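Local structure of 2-C-methyl-D-erythritol 2,4-cyclodiphosphate synthase (Thermus thermophilus, 1IV3) at residues H42-A47 / A146-D151. The protein catalyses the conversion of 4-diphosphocytidyl-2-C-methyl-D-erythritol 2-phosphate to 2-C-methyl-D-erythritol 2,4-cyclodiphosphate with release of CMP, a step in non-mevalonate isoprenoid synthesis. The protein carries 3 engineered substitutions. Residues are numbered along the deposited sequence; the frame is centred on the assembly and turned at random.
Sequences HALTDA and AVVLLD. With MG (magnesium ion), chain G.
Where A43, L44 and A47 meet A146 and V148, helix 42-47 lies over strand 146-150 with the two axes 7.6 Å apart at closest approach and their N-to-C directions 42° apart. No hydrogen bond crosses the contact; it is held by methyl groups, and small residues on both sides let the helix settle close to the sheet. The methyl of A146 points toward the helix and sits under two successive residues: A146 CB lies 3.8 Å from L44 CD2 and 4.2 Å from A43 CB. In L44, chi1 of -72° sets CG beside the backbone N, from where CD2 is the branch that comes onto A146; CD2 also reaches V148 CG1 at 4.3 Å. Farther along, A47 directs its CB at the strand, and A47 CB is 3.9 Å from V148 CG2 and from A146 O. V148 straddles this alanine, with CG1 4.0 Å from A47 CB while CG2 also touches the backbone at A47 O. The alternation of the strand decides who takes part: A146 and V148 face the helix, whereas V147 turns to the other face of the sheet, against I3 of a neighbouring subunit. Toward the N-terminal end of the helix, farther from the strand, H42 ND1 binds the magnesium ion at 2.0 Å, and H42 NE2 is hydrogen-bonded to S73. The helix carrying this ligand thus rests on the sheet whose strand 3-14 carries the other two protein ligands, D8 and H10. Strand 141-150 runs between strands 3-14 and 91-99, antiparallel to both; L44 and A146 extend the apolar layer to A94 and L96 of strand 91-99, while helix 73-86 packs against L44 and T45 through L77.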
loop_
_atom_site.group_PDB
_atom_site.type_symbol
_atom_site.label_atom_id
_atom_site.label_comp_id
_atom_site.label_asym_id
_atom_site.label_seq_id
_atom_site.Cartn_x
_atom_site.Cartn_y
_atom_site.Cartn_z
ATOM N N HIS A 42 -1.616 3.897 14.227
ATOM C CA HIS A 42 -1.513 2.434 14.191
ATOM C C HIS A 42 -0.713 1.931 12.993
ATOM O O HIS A 42 0.127 1.043 13.150
ATOM C CB HIS A 42 -2.900 1.796 14.153
ATOM C CG HIS A 42 -3.604 1.966 15.456
ATOM N ND1 HIS A 42 -4.878 1.529 15.700
ATOM C CD2 HIS A 42 -3.164 2.544 16.608
ATOM C CE1 HIS A 42 -5.219 1.823 16.947
ATOM N NE2 HIS A 42 -4.196 2.442 17.517
ATOM N N ALA A 43 -0.974 2.547 11.845
ATOM C CA ALA A 43 -0.244 2.089 10.649
ATOM C C ALA A 43 1.243 2.405 10.739
ATOM O O ALA A 43 2.078 1.608 10.306
ATOM C CB ALA A 43 -0.852 2.722 9.401
ATOM N N LEU A 44 1.608 3.569 11.295
ATOM C CA LEU A 44 3.020 3.912 11.480
ATOM C C LEU A 44 3.670 2.952 12.462
ATOM O O LEU A 44 4.810 2.524 12.289
ATOM C CB LEU A 44 3.171 5.359 11.997
ATOM C CG LEU A 44 2.854 6.427 10.946
ATOM C CD1 LEU A 44 2.665 7.809 11.557
ATOM C CD2 LEU A 44 3.958 6.432 9.890
ATOM N N THR A 45 2.932 2.605 13.521
ATOM C CA THR A 45 3.510 1.725 14.550
ATOM C C THR A 45 3.766 0.328 13.972
ATOM O O THR A 45 4.839 -0.276 14.144
ATOM C CB THR A 45 2.582 1.632 15.770
ATOM O OG1 THR A 45 2.344 2.925 16.349
ATOM C CG2 THR A 45 3.232 0.808 16.882
ATOM N N ASP A 46 2.760 -0.198 13.268
ATOM C CA ASP A 46 2.952 -1.488 12.601
ATOM C C ASP A 46 4.114 -1.424 11.604
ATOM O O ASP A 46 4.896 -2.370 11.502
ATOM C CB ASP A 46 1.688 -1.958 11.888
ATOM C CG ASP A 46 0.735 -2.761 12.757
ATOM O OD1 ASP A 46 1.127 -3.130 13.886
ATOM O OD2 ASP A 46 -0.401 -3.057 12.317
ATOM N N ALA A 47 4.250 -0.340 10.841
ATOM C CA ALA A 47 5.333 -0.241 9.864
ATOM C C ALA A 47 6.694 -0.287 10.549
ATOM O O ALA A 47 7.616 -0.957 10.074
ATOM C CB ALA A 47 5.196 1.039 9.045
ATOM N N ALA A 146 1.083 3.120 5.479
ATOM C CA ALA A 146 2.321 3.819 5.768
ATOM C C ALA A 146 3.555 3.010 5.360
ATOM O O ALA A 146 3.528 1.798 5.571
ATOM C CB ALA A 146 2.465 4.143 7.260
ATOM N N VAL A 147 4.568 3.709 4.848
ATOM C CA VAL A 147 5.894 3.094 4.644
ATOM C C VAL A 147 6.896 3.869 5.485
ATOM O O VAL A 147 6.859 5.115 5.519
ATOM C CB VAL A 147 6.327 3.103 3.168
ATOM C CG1 VAL A 147 7.593 2.320 2.913
ATOM C CG2 VAL A 147 5.224 2.508 2.291
ATOM N N VAL A 148 7.777 3.168 6.170
ATOM C CA VAL A 148 8.843 3.894 6.879
ATOM C C VAL A 148 10.185 3.421 6.331
ATOM O O VAL A 148 10.351 2.290 5.831
ATOM C CB VAL A 148 8.806 3.693 8.405
ATOM C CG1 VAL A 148 7.548 4.285 9.018
ATOM C CG2 VAL A 148 8.918 2.210 8.725
ATOM N N LEU A 149 11.153 4.325 6.433
ATOM C CA LEU A 149 12.505 4.004 5.962
ATOM C C LEU A 149 13.464 4.277 7.114
ATOM O O LEU A 149 13.327 5.330 7.752
ATOM C CB LEU A 149 12.804 4.847 4.736
ATOM C CG LEU A 149 14.141 4.669 4.025
ATOM C CD1 LEU A 149 14.247 3.276 3.430
ATOM C CD2 LEU A 149 14.306 5.761 2.966
ATOM N N LEU A 150 14.379 3.358 7.345
ATOM C CA LEU A 150 15.289 3.488 8.478
ATOM C C LEU A 150 16.733 3.175 8.076
ATOM O O LEU A 150 16.923 2.234 7.308
ATOM C CB LEU A 150 14.872 2.537 9.599
ATOM C CG LEU A 150 13.426 2.648 10.094
ATOM C CD1 LEU A 150 12.611 1.502 9.523
ATOM C CD2 LEU A 150 13.346 2.653 11.608
ATOM N N ASP A 151 17.648 3.953 8.623
ATOM C CA ASP A 151 19.088 3.920 8.460
ATOM C C ASP A 151 19.591 4.746 7.288
ATOM O O ASP A 151 20.327 5.723 7.381
ATOM C CB ASP A 151 19.539 2.465 8.272
ATOM C CG ASP A 151 19.465 1.735 9.601
ATOM O OD1 ASP A 151 18.785 2.296 10.498
ATOM O OD2 ASP A 151 20.080 0.654 9.698
HETATM MG MG MG G . -6.261 0.811 14.509
HETATM O O HOH W 1 -6.325 -1.407 15.230
#